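Local coordinates for protein 3-dehydroquinate dehydratase (Enterococcus faecalis, PDB 4PH6) that catalyses the cis-dehydration of 3-dehydroquinate to 3-dehydroshikimate through an imine intermediate, the third step of the chorismate pathway, at residues R216-S230 and L240-Q254. Numbering follows the deposited sequence.
Sequences RVTGQLFGSALTFGS and LSVQVLRNYLKTFEQ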
ATOM      1  N   ARG A 216       3.351   6.205   1.291  1.00 10.82           N
ATOM      2  CA  ARG A 216       3.084   7.252   2.262  1.00  5.49           C
ATOM      3  C   ARG A 216       2.184   6.765   3.392  1.00  8.97           C
ATOM      4  O   ARG A 216       2.024   7.464   4.382  1.00  5.78           O
ATOM      5  CB  ARG A 216       2.455   8.465   1.586  1.00  9.32           C
ATOM      6  CG  ARG A 216       3.312   9.087   0.494  1.00  6.73           C
ATOM      7  CD  ARG A 216       2.766  10.438   0.083  1.00  5.41           C
ATOM      8  NE  ARG A 216       3.528  11.074  -0.989  1.00  8.85           N
ATOM      9  CZ  ARG A 216       4.600  11.839  -0.809  1.00 16.97           C
ATOM     10  NH1 ARG A 216       5.078  12.058   0.410  1.00 15.79           N
ATOM     11  NH2 ARG A 216       5.211  12.376  -1.861  1.00 21.24           N
ATOM     12  N   VAL A 217       1.615   5.564   3.257  1.00  7.35           N
ATOM     13  CA  VAL A 217       0.730   5.046   4.291  1.00 10.71           C
ATOM     14  C   VAL A 217       1.187   3.710   4.887  1.00 13.56           C
ATOM     15  O   VAL A 217       0.570   3.197   5.834  1.00  7.43           O
ATOM     16  CB  VAL A 217      -0.707   4.889   3.750  1.00 15.75           C
ATOM     17  CG1 VAL A 217      -1.184   6.211   3.139  1.00 11.87           C
ATOM     18  CG2 VAL A 217      -0.786   3.744   2.733  1.00 16.42           C
ATOM     19  N   THR A 218       2.274   3.166   4.341  1.00  9.83           N
ATOM     20  CA  THR A 218       2.789   1.865   4.750  1.00  7.22           C
ATOM     21  C   THR A 218       3.965   1.944   5.701  1.00 19.41           C
ATOM     22  O   THR A 218       4.600   0.927   5.961  1.00 21.58           O
ATOM     23  CB  THR A 218       3.244   1.020   3.525  1.00 19.51           C
ATOM     24  OG1 THR A 218       4.180   1.766   2.720  1.00 15.99           O
ATOM     25  CG2 THR A 218       2.059   0.639   2.688  1.00 15.81           C
ATOM     26  N   GLY A 219       4.269   3.146   6.198  1.00 24.44           N
ATOM     27  CA  GLY A 219       5.422   3.364   7.055  1.00  6.84           C
ATOM     28  C   GLY A 219       5.529   2.373   8.203  1.00  7.39           C
ATOM     29  O   GLY A 219       6.606   1.862   8.486  1.00 14.14           O
ATOM     30  N   GLN A 220       4.423   2.080   8.871  1.00  7.86           N
ATOM     31  CA  GLN A 220       4.495   1.159  10.002  1.00 14.79           C
ATOM     32  C   GLN A 220       4.945  -0.239   9.555  1.00  8.90           C
ATOM     33  O   GLN A 220       5.720  -0.904  10.235  1.00 11.21           O
ATOM     34  CB  GLN A 220       3.157   1.055  10.732  1.00  9.12           C
ATOM     35  CG  GLN A 220       3.290   0.306  12.061  1.00 13.27           C
ATOM     36  CD  GLN A 220       1.971  -0.012  12.729  1.00 20.41           C
ATOM     37  OE1 GLN A 220       0.932  -0.127  12.073  1.00 29.44           O
ATOM     38  NE2 GLN A 220       2.002  -0.155  14.045  1.00 21.61           N
ATOM     39  N   LEU A 221       4.470  -0.674   8.403  1.00  8.86           N
ATOM     40  CA  LEU A 221       4.799  -2.007   7.929  1.00 12.30           C
ATOM     41  C   LEU A 221       6.268  -2.155   7.549  1.00 10.66           C
ATOM     42  O   LEU A 221       6.905  -3.151   7.904  1.00 10.59           O
ATOM     43  CB  LEU A 221       3.921  -2.365   6.731  1.00 14.68           C
ATOM     44  CG  LEU A 221       4.162  -3.730   6.096  1.00 13.80           C
ATOM     45  CD1 LEU A 221       4.032  -4.828   7.141  1.00 13.78           C
ATOM     46  CD2 LEU A 221       3.169  -3.942   4.964  1.00 12.76           C
ATOM     47  N   PHE A 222       6.805  -1.174   6.830  1.00  8.12           N
ATOM     48  CA  PHE A 222       8.124  -1.324   6.227  1.00  7.77           C
ATOM     49  C   PHE A 222       9.215  -0.544   6.969  1.00 11.69           C
ATOM     50  O   PHE A 222      10.393  -0.725   6.696  1.00  7.31           O
ATOM     51  CB  PHE A 222       8.090  -0.904   4.754  1.00 13.54           C
ATOM     52  CG  PHE A 222       7.154  -1.722   3.912  1.00  7.56           C
ATOM     53  CD1 PHE A 222       6.120  -1.122   3.226  1.00 19.05           C
ATOM     54  CD2 PHE A 222       7.308  -3.092   3.809  1.00 12.85           C
ATOM     55  CE1 PHE A 222       5.245  -1.882   2.435  1.00 17.98           C
ATOM     56  CE2 PHE A 222       6.445  -3.851   3.033  1.00 13.67           C
ATOM     57  CZ  PHE A 222       5.411  -3.247   2.345  1.00 12.00           C
ATOM     58  N   GLY A 223       8.824   0.325   7.902  1.00 10.89           N
ATOM     59  CA  GLY A 223       9.792   0.938   8.795  1.00  7.37           C
ATOM     60  C   GLY A 223      10.111   2.394   8.521  1.00  6.87           C
ATOM     61  O   GLY A 223      11.195   2.865   8.833  1.00  7.39           O
ATOM     62  N   SER A 224       9.160   3.111   7.938  1.00  8.54           N
ATOM     63  CA  SER A 224       9.325   4.532   7.658  1.00  9.02           C
ATOM     64  C   SER A 224       8.631   5.336   8.765  1.00  6.41           C
ATOM     65  O   SER A 224       7.428   5.196   8.973  1.00  6.57           O
ATOM     66  CB  SER A 224       8.751   4.863   6.276  1.00  6.08           C
ATOM     67  OG  SER A 224       8.912   6.233   5.957  1.00  5.87           O
ATOM     68  N   ALA A 225       9.381   6.171   9.483  1.00  9.80           N
ATOM     69  CA  ALA A 225       8.856   6.766  10.714  1.00  6.47           C
ATOM     70  C   ALA A 225       8.133   8.115  10.548  1.00  9.65           C
ATOM     71  O   ALA A 225       7.457   8.580  11.475  1.00  6.37           O
ATOM     72  CB  ALA A 225       9.973   6.907  11.716  1.00  6.55           C
ATOM     73  N   LEU A 226       8.269   8.741   9.388  1.00  6.01           N
ATOM     74  CA  LEU A 226       7.535   9.976   9.109  1.00  5.86           C
ATOM     75  C   LEU A 226       6.861   9.926   7.738  1.00  7.08           C
ATOM     76  O   LEU A 226       7.374   9.321   6.798  1.00  8.26           O
ATOM     77  CB  LEU A 226       8.462  11.195   9.186  1.00  5.79           C
ATOM     78  CG  LEU A 226       9.077  11.596  10.533  1.00  5.87           C
ATOM     79  CD1 LEU A 226       9.960  12.814  10.342  1.00  5.83           C
ATOM     80  CD2 LEU A 226       7.998  11.857  11.616  1.00  5.95           C
ATOM     81  N   THR A 227       5.701  10.557   7.635  1.00  5.69           N
ATOM     82  CA  THR A 227       5.022  10.670   6.361  1.00  5.58           C
ATOM     83  C   THR A 227       4.522  12.107   6.202  1.00  5.51           C
ATOM     84  O   THR A 227       4.143  12.762   7.176  1.00  5.53           O
ATOM     85  CB  THR A 227       3.859   9.635   6.239  1.00 14.70           C
ATOM     86  OG1 THR A 227       3.215   9.766   4.966  1.00  5.71           O
ATOM     87  CG2 THR A 227       2.826   9.799   7.374  1.00  5.81           C
ATOM     88  N   PHE A 228       4.552  12.609   4.977  1.00  6.72           N
ATOM     89  CA  PHE A 228       4.261  14.015   4.727  1.00  8.73           C
ATOM     90  C   PHE A 228       2.888  14.180   4.088  1.00 16.06           C
ATOM     91  O   PHE A 228       2.551  13.494   3.116  1.00 14.54           O
ATOM     92  CB  PHE A 228       5.359  14.626   3.848  1.00  8.60           C
ATOM     93  CG  PHE A 228       6.640  14.946   4.598  1.00 14.40           C
ATOM     94  CD1 PHE A 228       7.379  13.940   5.210  1.00 19.19           C
ATOM     95  CD2 PHE A 228       7.111  16.253   4.677  1.00 14.69           C
ATOM     96  CE1 PHE A 228       8.548  14.230   5.892  1.00 17.38           C
ATOM     97  CE2 PHE A 228       8.285  16.546   5.355  1.00  9.42           C
ATOM     98  CZ  PHE A 228       8.997  15.534   5.962  1.00 14.68           C
ATOM     99  N   GLY A 229       2.086  15.072   4.657  1.00 17.40           N
ATOM    100  CA  GLY A 229       0.733  15.294   4.188  1.00 18.17           C
ATOM    101  C   GLY A 229       0.427  16.762   3.996  1.00 27.74           C
ATOM    102  O   GLY A 229       0.754  17.593   4.852  1.00 35.79           O
ATOM    103  N   SER A 230      -0.207  17.087   2.877  1.00 24.29           N
ATOM    104  CA  SER A 230      -0.462  18.480   2.514  1.00 27.78           C
ATOM    105  C   SER A 230      -1.520  19.125   3.411  1.00 31.92           C
ATOM    106  O   SER A 230      -2.517  18.492   3.772  1.00 30.33           O
ATOM    107  CB  SER A 230      -0.900  18.562   1.049  1.00 24.52           C
ATOM    108  OG  SER A 230      -2.103  17.843   0.870  1.00 20.74           O
ATOM    109  N   LEU A 240      -1.569  13.221  -0.454  1.00 18.86           N
ATOM    110  CA  LEU A 240      -2.643  12.925   0.487  1.00 19.36           C
ATOM    111  C   LEU A 240      -2.747  13.943   1.626  1.00 20.41           C
ATOM    112  O   LEU A 240      -1.761  14.259   2.298  1.00 20.16           O
ATOM    113  CB  LEU A 240      -2.474  11.511   1.063  1.00 21.48           C
ATOM    114  CG  LEU A 240      -2.739  10.366   0.071  1.00 24.47           C
ATOM    115  CD1 LEU A 240      -2.721   9.014   0.778  1.00 26.39           C
ATOM    116  CD2 LEU A 240      -4.054  10.569  -0.680  1.00 19.65           C
ATOM    117  N   SER A 241      -3.956  14.453   1.850  1.00 20.59           N
ATOM    118  CA  SER A 241      -4.177  15.443   2.899  1.00 21.04           C
ATOM    119  C   SER A 241      -3.970  14.824   4.274  1.00 20.65           C
ATOM    120  O   SER A 241      -4.072  13.612   4.443  1.00 20.29           O
ATOM    121  CB  SER A 241      -5.580  16.042   2.800  1.00 30.49           C
ATOM    122  OG  SER A 241      -6.573  15.071   3.065  1.00 37.36           O
ATOM    123  N   VAL A 242      -3.692  15.665   5.259  1.00 20.77           N
ATOM    124  CA  VAL A 242      -3.306  15.190   6.581  1.00 28.25           C
ATOM    125  C   VAL A 242      -4.427  14.407   7.300  1.00 31.36           C
ATOM    126  O   VAL A 242      -4.141  13.459   8.052  1.00 35.90           O
ATOM    127  CB  VAL A 242      -2.828  16.380   7.460  1.00 26.81           C
ATOM    128  CG1 VAL A 242      -2.334  15.892   8.773  1.00 23.50           C
ATOM    129  CG2 VAL A 242      -1.711  17.135   6.762  1.00 21.15           C
ATOM    130  N   GLN A 243      -5.689  14.780   7.071  1.00 23.09           N
ATOM    131  CA  GLN A 243      -6.817  14.058   7.670  1.00 31.81           C
ATOM    132  C   GLN A 243      -6.973  12.639   7.102  1.00 32.01           C
ATOM    133  O   GLN A 243      -7.189  11.682   7.855  1.00 32.42           O
ATOM    134  CB  GLN A 243      -8.136  14.827   7.474  1.00 36.77           C
ATOM    135  CG  GLN A 243      -9.386  13.981   7.758  1.00 36.99           C
ATOM    136  CD  GLN A 243     -10.698  14.671   7.372  1.00 41.20           C
ATOM    137  OE1 GLN A 243     -10.797  15.302   6.320  1.00 44.77           O
ATOM    138  NE2 GLN A 243     -11.716  14.528   8.217  1.00 38.06           N
ATOM    139  N   VAL A 244      -6.898  12.515   5.779  1.00 25.52           N
ATOM    140  CA  VAL A 244      -7.013  11.221   5.112  1.00 22.59           C
ATOM    141  C   VAL A 244      -5.863  10.327   5.548  1.00 25.43           C
ATOM    142  O   VAL A 244      -6.006   9.106   5.694  1.00 29.56           O
ATOM    143  CB  VAL A 244      -7.006  11.374   3.562  1.00 26.73           C
ATOM    144  CG1 VAL A 244      -6.773  10.043   2.876  1.00 31.61           C
ATOM    145  CG2 VAL A 244      -8.292  12.021   3.067  1.00 22.65           C
ATOM    146  N   LEU A 245      -4.720  10.962   5.771  1.00 20.28           N
ATOM    147  CA  LEU A 245      -3.492  10.264   6.092  1.00 18.85           C
ATOM    148  C   LEU A 245      -3.591   9.534   7.431  1.00 20.97           C
ATOM    149  O   LEU A 245      -3.279   8.345   7.533  1.00 18.14           O
ATOM    150  CB  LEU A 245      -2.338  11.261   6.112  1.00 18.45           C
ATOM    151  CG  LEU A 245      -0.966  10.755   5.717  1.00 26.52           C
ATOM    152  CD1 LEU A 245      -1.056   9.837   4.479  1.00 17.41           C
ATOM    153  CD2 LEU A 245      -0.057  11.957   5.458  1.00 17.43           C
ATOM    154  N   ARG A 246      -4.031  10.257   8.456  1.00 19.06           N
ATOM    155  CA  ARG A 246      -4.239   9.659   9.766  1.00 18.95           C
ATOM    156  C   ARG A 246      -5.214   8.489   9.668  1.00 19.24           C
ATOM    157  O   ARG A 246      -4.953   7.418  10.209  1.00 18.77           O
ATOM    158  CB  ARG A 246      -4.754  10.694  10.763  1.00 19.53           C
ATOM    159  CG  ARG A 246      -4.805  10.172  12.184  1.00 19.34           C
ATOM    160  CD  ARG A 246      -3.432  10.187  12.833  1.00 18.49           C
ATOM    161  NE  ARG A 246      -3.081  11.524  13.301  1.00 19.38           N
ATOM    162  CZ  ARG A 246      -1.864  11.884  13.692  1.00 18.13           C
ATOM    163  NH1 ARG A 246      -0.873  11.010  13.658  1.00 17.30           N
ATOM    164  NH2 ARG A 246      -1.636  13.122  14.108  1.00 18.45           N
ATOM    165  N   ASN A 247      -6.328   8.697   8.966  1.00 20.05           N
ATOM    166  CA  ASN A 247      -7.336   7.655   8.805  1.00 20.52           C
ATOM    167  C   ASN A 247      -6.743   6.442   8.102  1.00 22.95           C
ATOM    168  O   ASN A 247      -6.962   5.305   8.513  1.00 28.81           O
ATOM    169  CB  ASN A 247      -8.545   8.163   8.009  1.00 24.65           C
ATOM    170  CG  ASN A 247      -9.529   8.956   8.852  1.00 25.15           C
ATOM    171  OD1 ASN A 247      -9.453   8.983  10.083  1.00 23.82           O
ATOM    172  ND2 ASN A 247     -10.483   9.595   8.180  1.00 26.45           N
ATOM    173  N   TYR A 248      -5.981   6.693   7.045  1.00 19.48           N
ATOM    174  CA  TYR A 248      -5.393   5.605   6.281  1.00 23.00           C
ATOM    175  C   TYR A 248      -4.336   4.871   7.089  1.00 18.08           C
ATOM    176  O   TYR A 248      -4.236   3.653   7.000  1.00 29.85           O
ATOM    177  CB  TYR A 248      -4.808   6.119   4.969  1.00 24.55           C
ATOM    178  CG  TYR A 248      -5.844   6.197   3.863  1.00 19.54           C
ATOM    179  CD1 TYR A 248      -5.566   5.715   2.590  1.00 19.38           C
ATOM    180  CD2 TYR A 248      -7.108   6.730   4.098  1.00 20.46           C
ATOM    181  CE1 TYR A 248      -6.507   5.778   1.580  1.00 24.10           C
ATOM    182  CE2 TYR A 248      -8.057   6.796   3.090  1.00 29.69           C
ATOM    183  CZ  TYR A 248      -7.752   6.318   1.828  1.00 23.90           C
ATOM    184  OH  TYR A 248      -8.685   6.376   0.814  1.00 21.78           O
ATOM    185  N   LEU A 249      -3.570   5.596   7.894  1.00 18.80           N
ATOM    186  CA  LEU A 249      -2.585   4.961   8.760  1.00 19.06           C
ATOM    187  C   LEU A 249      -3.241   4.020   9.759  1.00 19.52           C
ATOM    188  O   LEU A 249      -2.704   2.956  10.062  1.00 19.79           O
ATOM    189  CB  LEU A 249      -1.762   6.011   9.508  1.00 19.71           C
ATOM    190  CG  LEU A 249      -0.762   6.819   8.677  1.00 19.94           C
ATOM    191  CD1 LEU A 249      -0.038   7.817   9.551  1.00 20.02           C
ATOM    192  CD2 LEU A 249       0.213   5.891   7.983  1.00 24.23           C
ATOM    193  N   LYS A 250      -4.399   4.411  10.276  1.00 19.83           N
ATOM    194  CA  LYS A 250      -5.075   3.573  11.262  1.00 20.55           C
ATOM    195  C   LYS A 250      -5.609   2.315  10.577  1.00 20.50           C
ATOM    196  O   LYS A 250      -5.515   1.226  11.139  1.00 21.38           O
ATOM    197  CB  LYS A 250      -6.207   4.326  11.981  1.00 21.83           C
ATOM    198  CG  LYS A 250      -7.605   3.796  11.718  1.00 32.47           C
ATOM    199  CD  LYS A 250      -8.687   4.432  12.582  1.00 38.24           C
ATOM    200  CE  LYS A 250     -10.011   3.680  12.465  1.00 39.10           C
ATOM    201  NZ  LYS A 250     -10.570   3.758  11.068  1.00 39.58           N
ATOM    202  N   THR A 251      -6.136   2.451   9.357  1.00 20.01           N
ATOM    203  CA  THR A 251      -6.634   1.288   8.623  1.00 20.13           C
ATOM    204  C   THR A 251      -5.509   0.269   8.420  1.00 20.07           C
ATOM    205  O   THR A 251      -5.702  -0.927   8.631  1.00 20.69           O
ATOM    206  CB  THR A 251      -7.228   1.671   7.254  1.00 20.77           C
ATOM    207  OG1 THR A 251      -8.459   2.379   7.434  1.00 20.17           O
ATOM    208  CG2 THR A 251      -7.489   0.420   6.397  1.00 21.37           C
ATOM    209  N   PHE A 252      -4.331   0.730   8.014  1.00 19.54           N
ATOM    210  CA  PHE A 252      -3.250  -0.209   7.747  1.00 22.62           C
ATOM    211  C   PHE A 252      -2.351  -0.414   8.963  1.00 23.86           C
ATOM    212  O   PHE A 252      -1.248  -0.933   8.837  1.00 20.46           O
ATOM    213  CB  PHE A 252      -2.428   0.247   6.544  1.00 20.30           C
ATOM    214  CG  PHE A 252      -3.197   0.234   5.251  1.00 22.18           C
ATOM    215  CD1 PHE A 252      -3.707  -0.952   4.746  1.00 21.94           C
ATOM    216  CD2 PHE A 252      -3.407   1.405   4.534  1.00 23.71           C
ATOM    217  CE1 PHE A 252      -4.420  -0.975   3.557  1.00 22.89           C
ATOM    218  CE2 PHE A 252      -4.126   1.386   3.334  1.00 21.71           C
ATOM    219  CZ  PHE A 252      -4.628   0.196   2.848  1.00 21.73           C
ATOM    220  N   GLU A 253      -2.842  -0.034  10.137  1.00 20.65           N
ATOM    221  CA  GLU A 253      -2.089  -0.200  11.375  1.00 26.92           C
ATOM    222  C   GLU A 253      -1.819  -1.668  11.726  1.00 27.93           C
ATOM    223  O   GLU A 253      -2.703  -2.519  11.586  1.00 30.27           O
ATOM    224  CB  GLU A 253      -2.838   0.474  12.527  1.00 27.70           C
ATOM    225  CG  GLU A 253      -2.138   0.400  13.856  1.00 30.54           C
ATOM    226  CD  GLU A 253      -2.921   1.095  14.949  1.00 33.46           C
ATOM    227  OE1 GLU A 253      -3.775   1.943  14.611  1.00 30.27           O
ATOM    228  OE2 GLU A 253      -2.682   0.789  16.141  1.00 35.99           O
ATOM    229  N   GLN A 254      -0.606  -1.961  12.193  1.00 23.31           N
ATOM    230  CA  GLN A 254      -0.283  -3.311  12.648  1.00 26.11           C
ATOM    231  C   GLN A 254      -0.556  -3.476  14.139  1.00 33.27           C
ATOM    232  O   GLN A 254      -0.473  -4.584  14.678  1.00 42.57           O
ATOM    233  CB  GLN A 254       1.178  -3.652  12.343  1.00 29.31           C
ATOM    234  CG  GLN A 254       1.608  -3.365  10.907  1.00 30.91           C
ATOM    235  CD  GLN A 254       0.889  -4.226   9.886  1.00 31.37           C
ATOM    236  OE1 GLN A 254       0.356  -5.287  10.212  1.00 27.34           O
ATOM    237  NE2 GLN A 254       0.862  -3.764   8.640  1.00 33.23           N
TER
HETATM  238  O   HOH W   1      -0.077   2.720  10.398  1.00  4.94           O
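With chi1 at -54°, V217 sends its two methyls to different parts of 240-254: CG1 lies beside the backbone N and faces L245 and L240, while CG2, between N and the carbonyl carbon, reaches the ring of F252. V217 CG1 packs 3.9 Å from L245 CD1, and V217 CG2 sits 3.9 Å from F252 CD2, approaching the ring obliquely. L240 CD1 and Y248 CB close around the same CG1 methyl. L245 divides its own branches: CD1 meets V217, whereas CD2 lies 3.7 Å from G229 CA, just after strand 226-228. L249 reaches T227 CG2 tip to tip with CD1 and brings CD2 to 3.5 Å from V217 O. T227 OG1, anti to its own N, donates to R216 O (2.7 Å) in the carbonyl plane on a lone pair and still lies beside L245 CD2. At one end of the contact, S230 N donates a hydrogen bond to L240 O (3.3 Å) from above the carbonyl plane, 38° out of it; V242 N returns a weak bond to S230 O. At the other, the extended Q220 chain carries OE1 to Q254 N, where a nearly straight (168°) but very short modelled bond leaves its exact length doubtful; a water bonded to L249 O also reaches OE1 weakly. The Y248 hydroxyl hydrogen-bonds T251 OG1 of the second subunit, its ring stacked on Y248 of that subunit. The arrangement joins the eighth strand of the (beta/alpha)8 barrel to its closing helix: an apolar centre with polar ties at both ends. L245 CD1 and L249 CD2 pack near the R216 carbonyl that T227 holds, so the last helix covers backbone beside R216, predicted to bind 3-dehydroquinate, and may thereby influence how that side chain is placed.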